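Probable uracil-DNA glycosylase (Acanthamoeba polyphaga mimivirus, PDB 5X55) is a probable uracil-DNA glycosylase (UDG) of a giant virus, a member of the uracil-DNA glycosylase superfamily built around a four-stranded parallel beta sheet. Local coordinates at residues F135-Y140 against A277-Y282. Residues are numbered along the deposited sequence; the frame is centred on the assembly and turned at random.
Sequences FDFFKY and ADLIDY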
loop_
_atom_site.group_PDB
_atom_site.type_symbol
_atom_site.label_atom_id
_atom_site.label_comp_id
_atom_site.label_asym_id
_atom_site.label_seq_id
_atom_site.Cartn_x
_atom_site.Cartn_y
_atom_site.Cartn_z
ATOM N N PHE A 135 18.207 0.158 1.423
ATOM C CA PHE A 135 19.007 -0.254 2.575
ATOM C C PHE A 135 19.315 0.935 3.481
ATOM O O PHE A 135 19.277 0.812 4.712
ATOM C CB PHE A 135 20.295 -0.953 2.113
ATOM C CG PHE A 135 20.069 -2.336 1.497
ATOM C CD1 PHE A 135 18.813 -2.944 1.531
ATOM C CD2 PHE A 135 21.123 -3.030 0.891
ATOM C CE1 PHE A 135 18.604 -4.208 0.960
ATOM C CE2 PHE A 135 20.928 -4.297 0.317
ATOM C CZ PHE A 135 19.668 -4.889 0.349
ATOM N N ASP A 136 19.560 2.109 2.894
ATOM C CA ASP A 136 19.802 3.299 3.703
ATOM C C ASP A 136 18.607 3.592 4.595
ATOM O O ASP A 136 18.755 3.746 5.817
ATOM C CB ASP A 136 20.138 4.497 2.811
ATOM C CG ASP A 136 21.592 4.460 2.315
ATOM O OD1 ASP A 136 22.183 3.354 2.291
ATOM O OD2 ASP A 136 22.149 5.522 1.954
ATOM N N PHE A 137 17.401 3.614 4.017
ATOM C CA PHE A 137 16.229 3.796 4.861
ATOM C C PHE A 137 16.181 2.715 5.924
ATOM O O PHE A 137 15.977 3.005 7.110
ATOM C CB PHE A 137 14.945 3.792 4.030
ATOM C CG PHE A 137 13.712 3.542 4.842
ATOM C CD1 PHE A 137 13.191 4.535 5.666
ATOM C CD2 PHE A 137 13.081 2.318 4.800
ATOM C CE1 PHE A 137 12.063 4.316 6.418
ATOM C CE2 PHE A 137 11.957 2.085 5.555
ATOM C CZ PHE A 137 11.441 3.094 6.374
ATOM N N PHE A 138 16.446 1.468 5.531
ATOM C CA PHE A 138 16.332 0.394 6.501
ATOM C C PHE A 138 17.395 0.530 7.583
ATOM O O PHE A 138 17.120 0.265 8.760
ATOM C CB PHE A 138 16.399 -0.963 5.799
ATOM C CG PHE A 138 15.511 -1.977 6.425
ATOM C CD1 PHE A 138 15.926 -2.690 7.537
ATOM C CD2 PHE A 138 14.232 -2.178 5.942
ATOM C CE1 PHE A 138 15.089 -3.610 8.135
ATOM C CE2 PHE A 138 13.392 -3.089 6.525
ATOM C CZ PHE A 138 13.815 -3.806 7.626
ATOM N N LYS A 139 18.581 1.029 7.222
ATOM C CA LYS A 139 19.612 1.243 8.233
ATOM C C LYS A 139 19.163 2.295 9.242
ATOM O O LYS A 139 19.445 2.179 10.440
ATOM C CB LYS A 139 20.925 1.640 7.553
ATOM C CG LYS A 139 22.040 2.063 8.499
ATOM C CD LYS A 139 23.289 2.470 7.714
ATOM C CE LYS A 139 24.357 3.089 8.609
ATOM N NZ LYS A 139 25.438 3.732 7.803
ATOM N N TYR A 140 18.416 3.302 8.784
ATOM C CA TYR A 140 17.888 4.292 9.719
ATOM C C TYR A 140 16.832 3.679 10.631
ATOM O O TYR A 140 16.739 4.034 11.813
ATOM C CB TYR A 140 17.311 5.489 8.961
ATOM C CG TYR A 140 16.530 6.445 9.846
ATOM C CD1 TYR A 140 17.186 7.369 10.663
ATOM C CD2 TYR A 140 15.135 6.436 9.854
ATOM C CE1 TYR A 140 16.473 8.253 11.476
ATOM C CE2 TYR A 140 14.412 7.317 10.668
ATOM C CZ TYR A 140 15.090 8.222 11.475
ATOM O OH TYR A 140 14.373 9.088 12.284
ATOM N N ALA A 277 5.397 5.555 9.803
ATOM C CA ALA A 277 5.695 6.974 9.978
ATOM C C ALA A 277 7.096 7.301 9.487
ATOM O O ALA A 277 7.300 8.297 8.784
ATOM C CB ALA A 277 5.531 7.379 11.442
ATOM N N ASP A 278 8.079 6.453 9.822
ATOM C CA ASP A 278 9.432 6.675 9.322
ATOM C C ASP A 278 9.520 6.495 7.805
ATOM O O ASP A 278 10.347 7.140 7.156
ATOM C CB ASP A 278 10.413 5.739 10.028
ATOM C CG ASP A 278 10.804 6.233 11.412
ATOM O OD1 ASP A 278 10.657 7.443 11.687
ATOM O OD2 ASP A 278 11.259 5.404 12.228
ATOM N N LEU A 279 8.688 5.640 7.222
ATOM C CA LEU A 279 8.695 5.494 5.770
ATOM C C LEU A 279 8.175 6.760 5.092
ATOM O O LEU A 279 8.806 7.287 4.157
ATOM C CB LEU A 279 7.872 4.262 5.387
ATOM C CG LEU A 279 7.621 3.925 3.921
ATOM C CD1 LEU A 279 8.915 3.986 3.099
ATOM C CD2 LEU A 279 6.948 2.538 3.830
ATOM N N ILE A 280 7.041 7.285 5.580
ATOM C CA ILE A 280 6.499 8.539 5.048
ATOM C C ILE A 280 7.519 9.657 5.204
ATOM O O ILE A 280 7.808 10.401 4.253
ATOM C CB ILE A 280 5.174 8.918 5.750
ATOM C CG1 ILE A 280 4.157 7.757 5.790
ATOM C CG2 ILE A 280 4.582 10.189 5.145
ATOM C CD1 ILE A 280 3.667 7.330 4.484
ATOM N N ASP A 281 8.078 9.792 6.413
ATOM C CA ASP A 281 9.013 10.883 6.685
ATOM C C ASP A 281 10.260 10.760 5.827
ATOM O O ASP A 281 10.784 11.763 5.335
ATOM C CB ASP A 281 9.391 10.909 8.171
ATOM C CG ASP A 281 8.198 11.228 9.068
ATOM O OD1 ASP A 281 7.178 11.745 8.544
ATOM O OD2 ASP A 281 8.264 10.943 10.286
ATOM N N TYR A 282 10.754 9.533 5.645
ATOM C CA TYR A 282 11.907 9.331 4.781
ATOM C C TYR A 282 11.622 9.832 3.371
ATOM O O TYR A 282 12.455 10.518 2.757
ATOM C CB TYR A 282 12.286 7.849 4.763
ATOM C CG TYR A 282 13.457 7.559 3.861
ATOM C CD1 TYR A 282 14.768 7.696 4.324
ATOM C CD2 TYR A 282 13.263 7.169 2.545
ATOM C CE1 TYR A 282 15.850 7.438 3.493
ATOM C CE2 TYR A 282 14.340 6.913 1.707
ATOM C CZ TYR A 282 15.624 7.051 2.183
ATOM O OH TYR A 282 16.697 6.789 1.357
HETATM O O HOH W 1 17.082 4.102 1.247
#
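Phe-137 reaches across from helix 135-142 to helix 273-286 and meets Tyr-282 with two parts of its side chain. Its CB sits over the centre of the Tyr-282 ring, 3.7 Å from the centroid and almost on the ring normal, a CH-pi contact. The phenyl ring beyond continues toward the root of the tyrosine, where Phe-137 CD1 lies 3.5 Å from Tyr-282 CG; the two ring planes are inclined at 59°, so the aromatic pair is oblique. The first torsion of Phe-137 sets CG anti to the backbone N, beside the carbonyl carbon. Farther out on the ring, Phe-137 CE1 comes 3.4 Å from Asp-278 O, which lies at the ring edge near its plane, and Phe-137 CZ packs 3.9 Å from Leu-279 CB. Leu-279 CD1 stands above one face of the same ring, offset toward the rim, while its side chain also touches Trp-134.

Packing is looser at Tyr-140, an exposed residue whose ring edge faces the Asp-278 carboxylate. Tyr-140 CE2 is 3.8 Å from Asp-278 CG, and the planes of ring and carboxylate are turned 69° apart. The two side chains are not hydrogen-bonded to each other. Asp-278 OD2 is hydrogen-bonded to Tyr-146 OH and forms a salt bridge with Lys-144 NZ. Near exposed Asp-136, a water bridges the helices, accepting from Phe-137 N at 2.8 Å and hydrogen-bonded to Tyr-282 OH at 2.7 Å.

The axes of segments 135-140 and 277-282, which lie 137 residues apart at their closest ends, approach to 10.8 Å, with N-to-C directions 131° apart. Direct contact is mainly aromatic and van der Waals, with Asp-278 O and the Asp-278 carboxylate meeting ring edges; the segments form no direct hydrogen bond, and their polar link runs through water.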